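Long-range contacts in replicative DNA helicase (Nostoc punctiforme, PDB 4O1R), which is the intein of a DnaB helicase precursor, which probably excises itself and joins the flanking sequences by protein splicing: residues G3-D8 against V20-L25; S49-T54 against F123-P128; E94-P99 against D109-I114. All coordinates share one frame; numbering follows the deposited sequence.

Contact 1: residues G3-D8 against V20-L25; sequences GALAGD and VPIKEL. Unlike the reference sequence in segment 3-8: Ala4 (reference Cys).
The backbone turns away after the short strand at Leu5 and Ala6, and at Gly7 it meets the compact turn that begins at Pro21, where a single backbone hydrogen bond joins the two segments. Lys23 N donates to Gly7 O at 3.1 Å and almost straight (167° at the hydrogen). Ile22 N is also near this oxygen but badly angled for a bond. Pro21 CB packs against the same atom, 3.4 Å from Gly7 O, so the carbonyl is gripped by one N-H and lined by carbon. A side chain at Gly7 would press on Lys23, since a CB placed there would come within 3.2 Å of Lys23 CB.

Ile22 covers the most surface. With CG1 anti to its backbone N (chi1 -172°), the branch CG2 is left between N and the carbonyl carbon, and Ile22 CG2 lies against the carbonyl Ala6 O at 3.3 Å. The other branch makes the apolar contact, Ile22 CD1 approaching Leu5 CD1 only loosely, at 4.4 Å. Beyond the pair, Ile22 also packs on Phe123 and Leu125.

Residues 21-25 form two overlapping turns, with Glu24 N bonded to Pro21 O and Leu25 N to Ile22 O. The arrangement belongs to the N-terminal end of the intein (Hint) fold: the backbone N and O of Ala4, where the reference sequence has cysteine, are bonded to Thr73 OG1 and His76 ND1, consistent with the splicing centre known in this family.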
loop_
_atom_site.group_PDB
_atom_site.type_symbol
_atom_site.label_atom_id
_atom_site.label_comp_id
_atom_site.label_asym_id
_atom_site.label_seq_id
_atom_site.Cartn_x
_atom_site.Cartn_y
_atom_site.Cartn_z
ATOM N N GLY A 3 -2.912 5.972 -8.731
ATOM C CA GLY A 3 -2.979 6.490 -7.381
ATOM C C GLY A 3 -1.627 6.514 -6.700
ATOM O O GLY A 3 -0.620 6.044 -7.246
ATOM N N ALA A 4 -1.606 7.054 -5.491
ATOM C CA ALA A 4 -0.341 7.318 -4.818
ATOM C C ALA A 4 -0.544 7.416 -3.313
ATOM O O ALA A 4 -1.677 7.317 -2.814
ATOM C CB ALA A 4 0.317 8.567 -5.399
ATOM N N LEU A 5 0.561 7.588 -2.600
ATOM C CA LEU A 5 0.595 7.520 -1.137
ATOM C C LEU A 5 1.300 8.702 -0.535
ATOM O O LEU A 5 2.201 9.289 -1.148
ATOM C CB LEU A 5 1.348 6.262 -0.684
ATOM C CG LEU A 5 0.757 4.919 -1.096
ATOM C CD1 LEU A 5 1.734 3.826 -0.693
ATOM C CD2 LEU A 5 -0.604 4.701 -0.429
ATOM N N ALA A 6 0.957 9.010 0.709
ATOM C CA ALA A 6 1.716 10.025 1.456
ATOM C C ALA A 6 3.192 9.629 1.528
ATOM O O ALA A 6 3.532 8.442 1.591
ATOM C CB ALA A 6 1.149 10.192 2.860
ATOM N N GLY A 7 4.061 10.634 1.532
ATOM C CA GLY A 7 5.513 10.403 1.539
ATOM C C GLY A 7 6.064 9.662 2.738
ATOM O O GLY A 7 7.114 9.006 2.628
ATOM N N ASP A 8 5.354 9.728 3.868
ATOM C CA ASP A 8 5.805 9.045 5.076
ATOM C C ASP A 8 5.348 7.593 5.152
ATOM O O ASP A 8 5.668 6.895 6.109
ATOM C CB ASP A 8 5.429 9.808 6.361
ATOM C CG ASP A 8 3.947 10.028 6.524
ATOM O OD1 ASP A 8 3.194 9.901 5.541
ATOM O OD2 ASP A 8 3.541 10.377 7.656
ATOM N N VAL A 20 11.191 2.084 5.401
ATOM C CA VAL A 20 11.666 3.347 4.836
ATOM C C VAL A 20 10.484 4.158 4.286
ATOM O O VAL A 20 9.622 3.598 3.607
ATOM C CB VAL A 20 12.551 3.048 3.585
ATOM C CG1 VAL A 20 13.049 4.340 2.908
ATOM C CG2 VAL A 20 13.704 2.108 3.930
ATOM N N PRO A 21 10.441 5.474 4.571
ATOM C CA PRO A 21 9.401 6.306 3.951
ATOM C C PRO A 21 9.549 6.300 2.432
ATOM O O PRO A 21 10.652 6.459 1.883
ATOM C CB PRO A 21 9.659 7.702 4.523
ATOM C CG PRO A 21 10.550 7.512 5.688
ATOM C CD PRO A 21 11.298 6.232 5.500
ATOM N N ILE A 22 8.433 6.136 1.738
ATOM C CA ILE A 22 8.463 6.026 0.295
ATOM C C ILE A 22 9.117 7.261 -0.368
ATOM O O ILE A 22 9.803 7.136 -1.392
ATOM C CB ILE A 22 7.027 5.750 -0.238
ATOM C CG1 ILE A 22 7.044 5.429 -1.728
ATOM C CG2 ILE A 22 6.071 6.893 0.102
ATOM C CD1 ILE A 22 5.702 4.942 -2.262
ATOM N N LYS A 23 8.948 8.438 0.238
ATOM C CA LYS A 23 9.555 9.651 -0.333
ATOM C C LYS A 23 11.082 9.499 -0.462
ATOM O O LYS A 23 11.686 10.052 -1.380
ATOM C CB LYS A 23 9.190 10.904 0.467
ATOM C CG LYS A 23 9.876 12.146 -0.054
ATOM C CD LYS A 23 9.658 13.363 0.799
ATOM C CE LYS A 23 10.350 14.554 0.148
ATOM N NZ LYS A 23 10.047 15.824 0.859
ATOM N N GLU A 24 11.694 8.732 0.437
ATOM C CA GLU A 24 13.155 8.574 0.438
ATOM C C GLU A 24 13.656 7.634 -0.659
ATOM O O GLU A 24 14.862 7.575 -0.934
ATOM C CB GLU A 24 13.643 8.129 1.820
ATOM C CG GLU A 24 13.402 9.198 2.893
ATOM C CD GLU A 24 13.836 8.788 4.291
ATOM O OE1 GLU A 24 14.500 7.746 4.433
ATOM O OE2 GLU A 24 13.499 9.514 5.252
ATOM N N LEU A 25 12.739 6.918 -1.307
ATOM C CA LEU A 25 13.124 5.961 -2.344
ATOM C C LEU A 25 13.090 6.540 -3.751
ATOM O O LEU A 25 13.469 5.861 -4.702
ATOM C CB LEU A 25 12.239 4.714 -2.278
ATOM C CG LEU A 25 12.452 3.902 -1.000
ATOM C CD1 LEU A 25 11.330 2.897 -0.867
ATOM C CD2 LEU A 25 13.819 3.225 -1.003
#

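Contact 2: residues S49-T54 against F123-P128; sequences SNAFST and FDLTVP
Phe52 lies beside Asp124, the two side chains pointing the same way from neighbouring strands, with ring and carboxylate planes 70° apart. Its CZ touches Asp124 CB at 3.7 Å, while Asp124 O sits over one face of the ring, offset toward the rim. At the ring edge Thr126 CG2 comes to 3.3 Å from Phe52 CE1, a closeness to be treated as doubtful because the threonine has two modelled conformers. Phe52 CG lies between the backbone N and the carbonyl carbon (chi1 51°), which starts the ring toward this partner strand. An alanine here would probably leave Asp124 CB and Thr126 CG2 without their aromatic neighbour and open a gap beside the strand.

On the other face of the sheet, Ala51 CB meets Leu125 CD2 at 3.5 Å, tighter than an ordinary carbon contact, and Ser53 CB lies against Phe123 CE2 at 3.8 Å.

The backbones that hold these groups run nearly antiparallel, at 161°. Phe52 and Asp124 exchange a reciprocal pair of bonds, Phe52 N to Asp124 O at 3.0 Å and Asp124 N to Phe52 O at 2.9 Å; Thr126 N gives to Asn50 O, and Ser49 N to Thr126 O. Further out, Phe133 packs on both Asp124 and Leu125, while the hydroxyl of Ser53 is bonded to Glu121.

Chemically, then, amide bonds set the register; carbon contacts line the Ala51-Leu125 face, while the Phe52 face mixes ring, carboxylate and hydroxyls. There the pair Ser49 OG and Thr126 OG1, short at 2.5 Å and dependent on the chosen conformer, is doubtful evidence of a strong bond.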
loop_
_atom_site.group_PDB
_atom_site.type_symbol
_atom_site.label_atom_id
_atom_site.label_comp_id
_atom_site.label_asym_id
_atom_site.label_seq_id
_atom_site.Cartn_x
_atom_site.Cartn_y
_atom_site.Cartn_z
ATOM N N SER A 49 10.917 -1.186 -9.815
ATOM C CA SER A 49 11.623 -0.637 -10.974
ATOM C C SER A 49 11.677 0.890 -11.027
ATOM O O SER A 49 12.470 1.459 -11.776
ATOM C CB SER A 49 10.973 -1.147 -12.264
ATOM O OG SER A 49 9.618 -0.735 -12.334
ATOM N N ASN A 50 10.813 1.551 -10.263
ATOM C CA ASN A 50 10.711 3.012 -10.302
ATOM C C ASN A 50 10.037 3.482 -9.022
ATOM O O ASN A 50 9.120 2.822 -8.538
ATOM C CB ASN A 50 9.878 3.459 -11.523
ATOM C CG ASN A 50 10.144 4.897 -11.937
ATOM O OD1 ASN A 50 11.159 5.490 -11.571
ATOM N ND2 ASN A 50 9.231 5.457 -12.732
ATOM N N ALA A 51 10.484 4.621 -8.502
ATOM C CA ALA A 51 9.867 5.275 -7.342
ATOM C C ALA A 51 9.827 6.757 -7.649
ATOM O O ALA A 51 10.844 7.331 -8.030
ATOM C CB ALA A 51 10.676 5.007 -6.074
ATOM N N PHE A 52 8.653 7.378 -7.497
ATOM C CA PHE A 52 8.456 8.712 -8.067
ATOM C C PHE A 52 7.339 9.475 -7.371
ATOM O O PHE A 52 6.424 8.880 -6.797
ATOM C CB PHE A 52 8.136 8.588 -9.571
ATOM C CG PHE A 52 7.029 7.617 -9.869
ATOM C CD1 PHE A 52 7.295 6.253 -10.049
ATOM C CD2 PHE A 52 5.708 8.052 -9.963
ATOM C CE1 PHE A 52 6.273 5.354 -10.296
ATOM C CE2 PHE A 52 4.674 7.158 -10.217
ATOM C CZ PHE A 52 4.955 5.803 -10.392
ATOM N N SER A 53 7.422 10.796 -7.468
ATOM C CA SER A 53 6.360 11.708 -7.072
ATOM C C SER A 53 5.365 11.848 -8.202
ATOM O O SER A 53 5.742 11.910 -9.378
ATOM C CB SER A 53 6.982 13.078 -6.804
ATOM O OG SER A 53 5.983 14.067 -6.661
ATOM N N THR A 54 4.086 11.930 -7.856
ATOM C CA THR A 54 3.085 12.242 -8.872
ATOM C C THR A 54 2.476 13.630 -8.672
ATOM O O THR A 54 1.493 13.977 -9.332
ATOM C CB THR A 54 1.963 11.192 -8.957
ATOM O OG1 THR A 54 1.274 11.151 -7.712
ATOM C CG2 THR A 54 2.515 9.809 -9.272
ATOM N N PHE A 123 3.392 9.849 -3.706
ATOM C CA PHE A 123 4.458 9.038 -4.288
ATOM C C PHE A 123 3.960 7.648 -4.593
ATOM O O PHE A 123 3.023 7.145 -3.968
ATOM C CB PHE A 123 5.629 8.937 -3.293
ATOM C CG PHE A 123 6.189 10.267 -2.894
ATOM C CD1 PHE A 123 5.614 11.000 -1.852
ATOM C CD2 PHE A 123 7.281 10.804 -3.567
ATOM C CE1 PHE A 123 6.113 12.249 -1.491
ATOM C CE2 PHE A 123 7.790 12.047 -3.202
ATOM C CZ PHE A 123 7.208 12.764 -2.162
ATOM N N ASP A 124 4.631 7.004 -5.533
ATOM C CA ASP A 124 4.269 5.644 -5.900
ATOM C C ASP A 124 5.510 4.863 -6.294
ATOM O O ASP A 124 6.577 5.441 -6.560
ATOM C CB ASP A 124 3.251 5.682 -7.060
ATOM C CG ASP A 124 2.541 4.350 -7.293
ATOM O OD1 ASP A 124 2.460 3.511 -6.364
ATOM O OD2 ASP A 124 2.031 4.156 -8.420
ATOM N N LEU A 125 5.341 3.539 -6.297
ATOM C CA LEU A 125 6.352 2.585 -6.745
ATOM C C LEU A 125 5.786 1.776 -7.876
ATOM O O LEU A 125 4.618 1.406 -7.844
ATOM C CB LEU A 125 6.709 1.608 -5.627
ATOM C CG LEU A 125 7.140 2.152 -4.270
ATOM C CD1 LEU A 125 7.498 1.014 -3.319
ATOM C CD2 LEU A 125 8.311 3.097 -4.428
ATOM N N THR A 126 6.623 1.467 -8.855
ATOM C CA THR A 126 6.247 0.511 -9.900
ATOM C C THR A 126 6.857 -0.837 -9.570
ATOM O O THR A 126 8.076 -0.944 -9.351
ATOM C CB THR A 126 6.737 0.971 -11.269
ATOM O OG1 THR A 126 8.163 1.055 -11.274
ATOM C CG2 THR A 126 6.161 2.319 -11.597
ATOM N N VAL A 127 5.994 -1.847 -9.516
ATOM C CA VAL A 127 6.378 -3.226 -9.227
ATOM C C VAL A 127 5.948 -4.060 -10.450
ATOM O O VAL A 127 4.809 -4.531 -10.520
ATOM C CB VAL A 127 5.717 -3.725 -7.917
ATOM C CG1 VAL A 127 6.101 -5.165 -7.608
ATOM C CG2 VAL A 127 6.072 -2.801 -6.734
ATOM N N PRO A 128 6.859 -4.234 -11.421
ATOM C CA PRO A 128 6.412 -4.799 -12.705
ATOM C C PRO A 128 5.945 -6.243 -12.661
ATOM O O PRO A 128 5.225 -6.667 -13.564
ATOM C CB PRO A 128 7.635 -4.651 -13.611
ATOM C CG PRO A 128 8.782 -4.446 -12.716
ATOM C CD PRO A 128 8.260 -3.783 -11.478
#

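Contact 3: residues E94-P99 against D109-I114; sequences EHLALP and DEIVSI. Unlike the reference sequence in segment 94-99: Ala97 (reference Cys).
Leu96 and Ile111 make the closely packed side of this contact, where Leu96 CG lies 3.8 Å from Ile111 CD1 and the two branched side chains cross obliquely. Ile111 also covers the neighbouring carbonyl, its CG1 reaching 3.2 Å from Glu94 O. That oxygen receives the amide of the same residue, with Ile111 N at 2.8 Å from Glu94 O. One step along, Leu96 and Asp109 exchange a reciprocal pair: Leu96 N gives to Asp109 O at 2.8 Å, and Asp109 N to Leu96 O at 2.9 Å. Past Ile111 the strands part; the angle between their directions is 125°. Leu62, Phe78 and Thr80 press on Leu96 from outside the hairpin, completing the buried side. On this side too, Leu98 CD2 rests against Asp109 OD2 at 3.8 Å. The oxygen is well supplied on its polar side, by Thr64 OG1, Leu66 N and Tyr107 OH, while Asp109 OD1 takes a weak bond from Glu110 N.

The opposite face is looser and partly open to solvent. A chi1 of -70° sets His95 CG anti to the carbonyl carbon, and the ring beyond it lies over Glu110. Glu110 CB stands 4.1 Å from the centroid of the His95 ring and 20° off its normal, a CH-pi contact over the face. The two polar ends do not meet: His95 NE2 is 5.4 Å from Glu110 OE2. Glu110 OE1 has a weak, long ion pair with Arg65 and a hydrogen bond to a glycerol probably taken up from the crystallisation liquor.

So many donors around the buried Asp109 carboxylate would be expected to favour its ionised form, whereas across this contact the His95 ring meets Glu110 through carbon, not through its carboxylate.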
loop_
_atom_site.group_PDB
_atom_site.type_symbol
_atom_site.label_atom_id
_atom_site.label_comp_id
_atom_site.label_asym_id
_atom_site.label_seq_id
_atom_site.Cartn_x
_atom_site.Cartn_y
_atom_site.Cartn_z
ATOM N N GLU A 94 -16.083 -2.550 5.558
ATOM C CA GLU A 94 -15.537 -3.385 4.493
ATOM C C GLU A 94 -14.153 -3.897 4.911
ATOM O O GLU A 94 -13.416 -3.206 5.613
ATOM C CB GLU A 94 -15.482 -2.595 3.189
ATOM C CG GLU A 94 -15.248 -3.452 1.965
ATOM C CD GLU A 94 -15.802 -2.825 0.714
ATOM O OE1 GLU A 94 -16.320 -1.686 0.763
ATOM O OE2 GLU A 94 -15.758 -3.499 -0.330
ATOM N N HIS A 95 -13.798 -5.110 4.487
ATOM C CA HIS A 95 -12.524 -5.703 4.889
ATOM C C HIS A 95 -11.472 -5.614 3.786
ATOM O O HIS A 95 -11.797 -5.707 2.597
ATOM C CB HIS A 95 -12.737 -7.167 5.277
ATOM C CG HIS A 95 -13.496 -7.367 6.556
ATOM N ND1 HIS A 95 -14.813 -6.988 6.732
ATOM C CD2 HIS A 95 -13.119 -7.960 7.713
ATOM C CE1 HIS A 95 -15.205 -7.324 7.954
ATOM N NE2 HIS A 95 -14.197 -7.917 8.563
ATOM N N LEU A 96 -10.215 -5.453 4.202
ATOM C CA LEU A 96 -9.069 -5.362 3.293
ATOM C C LEU A 96 -8.025 -6.402 3.652
ATOM O O LEU A 96 -7.881 -6.775 4.825
ATOM C CB LEU A 96 -8.393 -3.995 3.394
ATOM C CG LEU A 96 -9.224 -2.755 3.142
ATOM C CD1 LEU A 96 -8.295 -1.561 3.272
ATOM C CD2 LEU A 96 -9.832 -2.847 1.754
ATOM N N ALA A 97 -7.276 -6.841 2.638
ATOM C CA ALA A 97 -6.185 -7.784 2.848
ATOM C C ALA A 97 -4.965 -7.091 3.417
ATOM O O ALA A 97 -4.485 -6.084 2.866
ATOM C CB ALA A 97 -5.812 -8.453 1.538
ATOM N N LEU A 98 -4.464 -7.647 4.513
ATOM C CA LEU A 98 -3.281 -7.124 5.190
ATOM C C LEU A 98 -2.374 -8.290 5.531
ATOM O O LEU A 98 -2.869 -9.372 5.815
ATOM C CB LEU A 98 -3.701 -6.407 6.490
ATOM C CG LEU A 98 -4.078 -4.918 6.506
ATOM C CD1 LEU A 98 -5.264 -4.597 5.631
ATOM C CD2 LEU A 98 -4.396 -4.480 7.911
ATOM N N PRO A 99 -1.043 -8.077 5.530
ATOM C CA PRO A 99 -0.152 -9.143 5.994
ATOM C C PRO A 99 -0.315 -9.427 7.475
ATOM O O PRO A 99 -0.550 -8.511 8.276
ATOM C CB PRO A 99 1.255 -8.582 5.744
ATOM C CG PRO A 99 1.111 -7.382 4.979
ATOM C CD PRO A 99 -0.305 -6.900 5.046
ATOM N N ASP A 109 -8.807 -7.508 7.462
ATOM C CA ASP A 109 -9.113 -6.597 8.561
ATOM C C ASP A 109 -10.248 -5.657 8.171
ATOM O O ASP A 109 -10.388 -5.273 7.012
ATOM C CB ASP A 109 -7.867 -5.795 8.954
ATOM C CG ASP A 109 -7.926 -5.260 10.385
ATOM O OD1 ASP A 109 -8.871 -5.572 11.142
ATOM O OD2 ASP A 109 -6.979 -4.551 10.736
ATOM N N GLU A 110 -11.030 -5.259 9.155
ATOM C CA GLU A 110 -12.154 -4.362 8.950
ATOM C C GLU A 110 -11.711 -2.898 8.912
ATOM O O GLU A 110 -10.930 -2.458 9.768
ATOM C CB GLU A 110 -13.116 -4.557 10.125
ATOM C CG GLU A 110 -14.402 -3.789 9.982
ATOM C CD GLU A 110 -15.151 -3.639 11.280
ATOM O OE1 GLU A 110 -14.513 -3.383 12.324
ATOM O OE2 GLU A 110 -16.381 -3.722 11.241
ATOM N N ILE A 111 -12.231 -2.140 7.947
ATOM C CA ILE A 111 -12.053 -0.684 7.932
ATOM C C ILE A 111 -12.944 -0.053 8.993
ATOM O O ILE A 111 -14.165 -0.307 9.015
ATOM C CB ILE A 111 -12.433 -0.099 6.564
ATOM C CG1 ILE A 111 -11.499 -0.635 5.477
ATOM C CG2 ILE A 111 -12.382 1.445 6.599
ATOM C CD1 ILE A 111 -12.012 -0.406 4.078
ATOM N N VAL A 112 -12.342 0.750 9.874
ATOM C CA VAL A 112 -13.117 1.479 10.899
ATOM C C VAL A 112 -13.311 2.962 10.594
ATOM O O VAL A 112 -14.235 3.583 11.117
ATOM C CB VAL A 112 -12.565 1.279 12.344
ATOM C CG1 VAL A 112 -12.621 -0.194 12.747
ATOM C CG2 VAL A 112 -11.158 1.812 12.474
ATOM N N SER A 113 -12.464 3.523 9.735
ATOM C CA SER A 113 -12.618 4.923 9.363
ATOM C C SER A 113 -11.922 5.255 8.069
ATOM O O SER A 113 -10.865 4.700 7.757
ATOM C CB SER A 113 -12.141 5.846 10.492
ATOM O OG SER A 113 -10.783 5.667 10.740
ATOM N N ILE A 114 -12.546 6.153 7.314
ATOM C CA ILE A 114 -11.908 6.800 6.165
ATOM C C ILE A 114 -12.201 8.286 6.293
ATOM O O ILE A 114 -13.367 8.678 6.433
ATOM C CB ILE A 114 -12.405 6.268 4.800
ATOM C CG1 ILE A 114 -12.189 4.753 4.697
ATOM C CG2 ILE A 114 -11.666 6.975 3.673
ATOM C CD1 ILE A 114 -12.806 4.149 3.444
#

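Overall arrangement
Followed from the N terminus, the chain first closes a short loop at contact 1, where the end of strand 19-21 and the turn after it return to the opening segment. Contact 2 comes later and spans a far longer excursion, from 54 to 123. Contact 3 is nested inside it as the hairpin of strands 95-99 and 106-126, so no contact crosses another. The long strand 106-126 is the common thread: one end serves contact 2 and reaches contact 1, where Leu5 N lies 2.9 Å from Phe123 O, a probable hydrogen bond. Its earlier part serves contact 3, whose centre is about 24 Å from that of contact 2, on the opposite side of the molecule.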